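Local coordinates for protein lipolytic enzyme (Clostridium thermocellum, PDB 2VPT) that probably removes acetyl groups from xylan, serving as the family 3 carbohydrate esterase catalytic domain of a larger cellulosomal protein, at residues N77-H82 with D112-V117; T105-L110 with P143-Q148. One frame throughout, in Å; residues are numbered along the deposited sequence.

Interaction 1 of 2, residues N77-H82 with D112-V117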
loop_
_atom_site.group_PDB
_atom_site.type_symbol
_atom_site.label_atom_id
_atom_site.label_comp_id
_atom_site.label_asym_id
_atom_site.label_seq_id
_atom_site.Cartn_x
_atom_site.Cartn_y
_atom_site.Cartn_z
ATOM N N ASN A 77 -15.612 12.859 -4.696
ATOM C CA ASN A 77 -14.478 13.700 -4.324
ATOM C C ASN A 77 -13.214 13.360 -5.105
ATOM O O ASN A 77 -12.486 14.255 -5.556
ATOM C CB ASN A 77 -14.212 13.616 -2.823
ATOM C CG ASN A 77 -15.390 14.098 -1.997
ATOM O OD1 ASN A 77 -16.086 15.037 -2.373
ATOM N ND2 ASN A 77 -15.606 13.463 -0.859
ATOM N N TRP A 78 -12.953 12.067 -5.269
ATOM C CA TRP A 78 -11.779 11.630 -6.017
ATOM C C TRP A 78 -11.860 12.104 -7.469
ATOM O O TRP A 78 -10.884 12.587 -8.032
ATOM C CB TRP A 78 -11.665 10.108 -5.983
ATOM C CG TRP A 78 -11.566 9.517 -4.616
ATOM C CD1 TRP A 78 -11.220 10.151 -3.456
ATOM C CD2 TRP A 78 -11.779 8.157 -4.274
ATOM N NE1 TRP A 78 -11.244 9.270 -2.415
ATOM C CE2 TRP A 78 -11.556 8.028 -2.893
ATOM C CE3 TRP A 78 -12.115 7.025 -5.011
ATOM C CZ2 TRP A 78 -11.689 6.815 -2.226
ATOM C CZ3 TRP A 78 -12.248 5.820 -4.341
ATOM C CH2 TRP A 78 -12.035 5.730 -2.970
ATOM N N LEU A 79 -13.025 11.943 -8.085
ATOM C CA LEU A 79 -13.231 12.398 -9.454
ATOM C C LEU A 79 -13.030 13.898 -9.596
ATOM O O LEU A 79 -12.421 14.354 -10.558
ATOM C CB LEU A 79 -14.640 12.017 -9.919
ATOM C CG LEU A 79 -14.852 10.516 -10.161
ATOM C CD1 LEU A 79 -16.344 10.180 -10.297
ATOM C CD2 LEU A 79 -14.107 10.076 -11.398
ATOM N N ASN A 80 -13.572 14.665 -8.658
ATOM C CA ASN A 80 -13.432 16.118 -8.734
ATOM C C ASN A 80 -11.991 16.558 -8.483
ATOM O O ASN A 80 -11.504 17.492 -9.117
ATOM C CB ASN A 80 -14.403 16.805 -7.771
ATOM C CG ASN A 80 -15.848 16.775 -8.274
ATOM O OD1 ASN A 80 -16.793 16.684 -7.481
ATOM N ND2 ASN A 80 -16.022 16.846 -9.591
ATOM N N THR A 81 -11.294 15.872 -7.579
ATOM C CA THR A 81 -9.915 16.206 -7.261
ATOM C C THR A 81 -8.968 15.893 -8.414
ATOM O O THR A 81 -8.111 16.706 -8.765
ATOM C CB THR A 81 -9.451 15.454 -6.004
ATOM O OG1 THR A 81 -10.210 15.905 -4.873
ATOM C CG2 THR A 81 -7.968 15.680 -5.734
ATOM N N HIS A 82 -9.139 14.728 -9.033
ATOM C CA HIS A 82 -8.155 14.236 -10.008
ATOM C C HIS A 82 -8.574 14.389 -11.463
ATOM O O HIS A 82 -7.731 14.304 -12.352
ATOM C CB HIS A 82 -7.800 12.785 -9.693
ATOM C CG HIS A 82 -7.188 12.619 -8.342
ATOM N ND1 HIS A 82 -5.928 13.090 -8.039
ATOM C CD2 HIS A 82 -7.679 12.085 -7.201
ATOM C CE1 HIS A 82 -5.663 12.830 -6.772
ATOM N NE2 HIS A 82 -6.711 12.228 -6.237
ATOM N N ASP A 112 -23.569 4.470 -12.690
ATOM C CA ASP A 112 -24.412 5.641 -12.951
ATOM C C ASP A 112 -23.881 6.875 -12.238
ATOM O O ASP A 112 -23.841 7.963 -12.803
ATOM C CB ASP A 112 -25.856 5.405 -12.494
ATOM C CG ASP A 112 -26.594 4.365 -13.333
ATOM O OD1 ASP A 112 -26.070 3.927 -14.376
ATOM O OD2 ASP A 112 -27.718 3.987 -12.926
ATOM N N GLN A 113 -23.463 6.691 -10.991
ATOM C CA GLN A 113 -22.934 7.783 -10.185
ATOM C C GLN A 113 -21.692 8.421 -10.801
ATOM O O GLN A 113 -21.552 9.634 -10.837
ATOM C CB GLN A 113 -22.607 7.272 -8.783
ATOM C CG GLN A 113 -22.058 8.335 -7.846
ATOM C CD GLN A 113 -21.672 7.758 -6.486
ATOM O OE1 GLN A 113 -22.089 6.669 -6.127
ATOM N NE2 GLN A 113 -20.873 8.491 -5.735
ATOM N N ILE A 114 -20.782 7.584 -11.287
ATOM C CA ILE A 114 -19.572 8.074 -11.939
ATOM C C ILE A 114 -19.906 8.995 -13.118
ATOM O O ILE A 114 -19.342 10.075 -13.232
ATOM C CB ILE A 114 -18.659 6.891 -12.371
ATOM C CG1 ILE A 114 -18.056 6.219 -11.125
ATOM C CG2 ILE A 114 -17.564 7.361 -13.348
ATOM C CD1 ILE A 114 -17.484 4.846 -11.347
ATOM N N PHE A 115 -20.815 8.570 -13.987
ATOM C CA PHE A 115 -21.198 9.406 -15.139
ATOM C C PHE A 115 -21.986 10.656 -14.747
ATOM O O PHE A 115 -21.945 11.662 -15.454
ATOM C CB PHE A 115 -21.998 8.588 -16.148
ATOM C CG PHE A 115 -21.179 7.586 -16.918
ATOM C CD1 PHE A 115 -20.194 8.005 -17.805
ATOM C CD2 PHE A 115 -21.411 6.232 -16.789
ATOM C CE1 PHE A 115 -19.459 7.085 -18.516
ATOM C CE2 PHE A 115 -20.680 5.315 -17.503
ATOM C CZ PHE A 115 -19.700 5.747 -18.370
ATOM N N THR A 116 -22.700 10.601 -13.629
ATOM C CA THR A 116 -23.415 11.776 -13.122
ATOM C C THR A 116 -22.419 12.876 -12.757
ATOM O O THR A 116 -22.608 14.035 -13.109
ATOM C CB THR A 116 -24.323 11.415 -11.924
ATOM O OG1 THR A 116 -25.293 10.444 -12.335
ATOM C CG2 THR A 116 -25.036 12.648 -11.378
ATOM N N VAL A 117 -21.326 12.503 -12.087
ATOM C CA VAL A 117 -20.307 13.453 -11.674
ATOM C C VAL A 117 -19.389 13.874 -12.821
ATOM O O VAL A 117 -19.011 15.043 -12.914
ATOM C CB VAL A 117 -19.443 12.864 -10.533
ATOM C CG1 VAL A 117 -18.307 13.824 -10.168
ATOM C CG2 VAL A 117 -20.310 12.541 -9.318
HETATM O O HOH W 1 -18.114 17.199 -11.381
#
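I114 and V117, one turn apart at the C-terminal end of helix 104-117, take L79 between them, with N80 beside it. The two helices are neighbours in the alpha/beta fold of the SGNH hydrolases. Helix 68-82 runs into strand 86-90 and helix 104-117 into the adjacent parallel strand 122-126. Their local axes come within 10.4 Å at an angle of 36°, and the distance is spanned mostly by side chains. Along helix 104-117, Q113 comes first and reaches across with its amide: NE2 is hydrogen-bonded to A72 O and N76 OD1, both earlier on helix 68-82. At I114 it is the backbone that receives the leucine, with L79 CD1 4.2 Å from I114 CA and slightly farther from the CG2 methyl. T116 turns its hydroxyl back on its own helix, where OG1 and the amide N both donate to D112 O. V117 points toward helix 68-82. With CG1 anti to its backbone N (chi1 176°), this methyl lies against both L79 CB, at 4.1 Å, and the amide of N80, whose ND2 lies 3.8 Å from V117 CG1. L79 CD1 rests on V117 CB. At the outer edge a water bridges the two segments, accepting from N80 ND2 at 2.8 Å and donating to V117 O at 2.8 Å.

Interaction 2 of 2, residues T105-L110 with P143-Q148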
loop_
_atom_site.group_PDB
_atom_site.type_symbol
_atom_site.label_atom_id
_atom_site.label_comp_id
_atom_site.label_asym_id
_atom_site.label_seq_id
_atom_site.Cartn_x
_atom_site.Cartn_y
_atom_site.Cartn_z
ATOM N N THR A 105 -26.776 -4.524 -7.819
ATOM C CA THR A 105 -27.405 -3.217 -7.794
ATOM C C THR A 105 -26.426 -2.099 -7.408
ATOM O O THR A 105 -26.451 -1.003 -7.984
ATOM C CB THR A 105 -28.639 -3.194 -6.844
ATOM O OG1 THR A 105 -29.639 -4.081 -7.356
ATOM C CG2 THR A 105 -29.205 -1.807 -6.753
ATOM N N GLY A 106 -25.557 -2.383 -6.444
ATOM C CA GLY A 106 -24.546 -1.422 -6.034
ATOM C C GLY A 106 -23.593 -1.067 -7.167
ATOM O O GLY A 106 -23.284 0.105 -7.361
ATOM N N LEU A 107 -23.166 -2.073 -7.924
ATOM C CA LEU A 107 -22.268 -1.830 -9.066
ATOM C C LEU A 107 -22.963 -0.968 -10.125
ATOM O O LEU A 107 -22.397 -0.003 -10.627
ATOM C CB LEU A 107 -21.778 -3.143 -9.659
ATOM C CG LEU A 107 -20.803 -2.988 -10.831
ATOM C CD1 LEU A 107 -19.510 -2.283 -10.371
ATOM C CD2 LEU A 107 -20.527 -4.351 -11.455
ATOM N N SER A 108 -24.207 -1.323 -10.449
ATOM C CA SER A 108 -24.981 -0.587 -11.438
ATOM C C SER A 108 -25.118 0.866 -11.024
ATOM O O SER A 108 -24.925 1.778 -11.822
ATOM C CB SER A 108 -26.375 -1.219 -11.579
ATOM O OG SER A 108 -27.125 -0.566 -12.600
ATOM N N ASN A 109 -25.461 1.082 -9.756
ATOM C CA ASN A 109 -25.625 2.432 -9.239
ATOM C C ASN A 109 -24.314 3.219 -9.207
ATOM O O ASN A 109 -24.304 4.419 -9.443
ATOM C CB ASN A 109 -26.264 2.414 -7.839
ATOM C CG ASN A 109 -27.697 1.949 -7.859
ATOM O OD1 ASN A 109 -28.345 1.924 -8.915
ATOM N ND2 ASN A 109 -28.195 1.550 -6.698
ATOM N N LEU A 110 -23.217 2.536 -8.879
ATOM C CA LEU A 110 -21.908 3.183 -8.877
ATOM C C LEU A 110 -21.495 3.638 -10.278
ATOM O O LEU A 110 -20.968 4.726 -10.428
ATOM C CB LEU A 110 -20.867 2.241 -8.260
ATOM C CG LEU A 110 -19.411 2.734 -8.295
ATOM C CD1 LEU A 110 -19.270 4.088 -7.607
ATOM C CD2 LEU A 110 -18.529 1.703 -7.617
ATOM N N PRO A 143 -21.007 -8.684 -16.862
ATOM C CA PRO A 143 -21.166 -8.338 -18.286
ATOM C C PRO A 143 -22.539 -7.776 -18.669
ATOM O O PRO A 143 -22.640 -6.868 -19.488
ATOM C CB PRO A 143 -20.909 -9.656 -19.012
ATOM C CG PRO A 143 -20.318 -10.566 -18.051
ATOM C CD PRO A 143 -20.538 -10.062 -16.675
ATOM N N GLY A 144 -23.606 -8.325 -18.081
ATOM C CA GLY A 144 -24.948 -7.850 -18.385
ATOM C C GLY A 144 -25.219 -6.447 -17.890
ATOM O O GLY A 144 -25.886 -5.658 -18.554
ATOM N N ILE A 145 -24.666 -6.112 -16.722
ATOM C CA ILE A 145 -24.814 -4.776 -16.179
ATOM C C ILE A 145 -24.120 -3.775 -17.105
ATOM O O ILE A 145 -24.667 -2.729 -17.447
ATOM C CB ILE A 145 -24.213 -4.665 -14.753
ATOM C CG1 ILE A 145 -25.064 -5.459 -13.752
ATOM C CG2 ILE A 145 -24.110 -3.227 -14.321
ATOM C CD1 ILE A 145 -24.292 -5.862 -12.514
ATOM N N VAL A 146 -22.894 -4.099 -17.512
ATOM C CA VAL A 146 -22.157 -3.190 -18.381
ATOM C C VAL A 146 -22.863 -3.038 -19.730
ATOM O O VAL A 146 -23.011 -1.932 -20.222
ATOM C CB VAL A 146 -20.704 -3.647 -18.567
ATOM C CG1 VAL A 146 -20.023 -2.808 -19.646
ATOM C CG2 VAL A 146 -19.940 -3.547 -17.231
ATOM N N GLN A 147 -23.328 -4.153 -20.290
ATOM C CA GLN A 147 -23.955 -4.120 -21.617
ATOM C C GLN A 147 -25.231 -3.273 -21.658
ATOM O O GLN A 147 -25.462 -2.557 -22.626
ATOM C CB GLN A 147 -24.225 -5.527 -22.121
ATOM C CG GLN A 147 -24.589 -5.592 -23.611
ATOM C CD GLN A 147 -23.462 -5.112 -24.511
ATOM O OE1 GLN A 147 -22.345 -5.641 -24.472
ATOM N NE2 GLN A 147 -23.745 -4.100 -25.315
ATOM N N GLN A 148 -26.031 -3.352 -20.596
ATOM C CA GLN A 148 -27.244 -2.528 -20.418
ATOM C C GLN A 148 -26.932 -1.026 -20.525
ATOM O O GLN A 148 -27.628 -0.278 -21.201
ATOM C CB GLN A 148 -27.865 -2.879 -19.051
ATOM C CG GLN A 148 -29.285 -2.408 -18.715
ATOM C CD GLN A 148 -29.871 -3.184 -17.516
ATOM O OE1 GLN A 148 -29.378 -4.261 -17.155
ATOM N NE2 GLN A 148 -30.925 -2.646 -16.911
#
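A small helix-helix interface joins helix 104-117 to helix 142-151, where I145 of segment 143-148 meets both L107 and S108. The backbones come closest at S108 and I145, whose CA atoms are 6.3 Å apart, and the short serine side chain suits such an approach. The two branches of I145 divide the work. CG2 is anti to the backbone N, since CG1 takes chi1 -69°, and it rests against the serine, 4.0 Å from S108 CA and 4.1 Å from S108 CB. The longer branch carries CD1 to L107, where I145 CD1 meets L107 CD2 at 4.2 Å. The other leucine methyl, L107 CD1, is 6.3 Å from I145 CD1, so the leucine uses one prong here while its side chain also packs on I68 and I91.

In the alpha/beta fold of the SGNH hydrolases these helices precede neighbouring parallel strands, 122-126 and 156-159. V146, next to the isoleucine, packs on V156 and F158 of the latter strand, while L110 touches I71, A72 and I75 of helix 68-82. Around the interface, I145 also reaches A104 and I111, which extends its apolar seat along helix 104-117. The serine hydroxyl has a different task: S108 OG is hydrogen-bonded across to K149 NZ of helix 142-151, one turn beyond I145.

In the fold
Helix 104-117 is common to both contacts: its C-terminal end meets helix 68-82 in interaction 1, its N-terminal half helix 142-151 in interaction 2, and the centres are about 17 Å apart. Each is partly buried, built round aliphatic groups, without a direct hydrogen bond between its segments. The polar margins differ. Interaction 1 ends in a water bridge beside exposed N80, whereas at interaction 2 the link is a lysine: K149 bonds to S108 and also forms a salt bridge with D112 of the other contact's segment. Interaction 2 brings backbones closer, at a serine; interaction 1 fills a wider separation with leucine and valine.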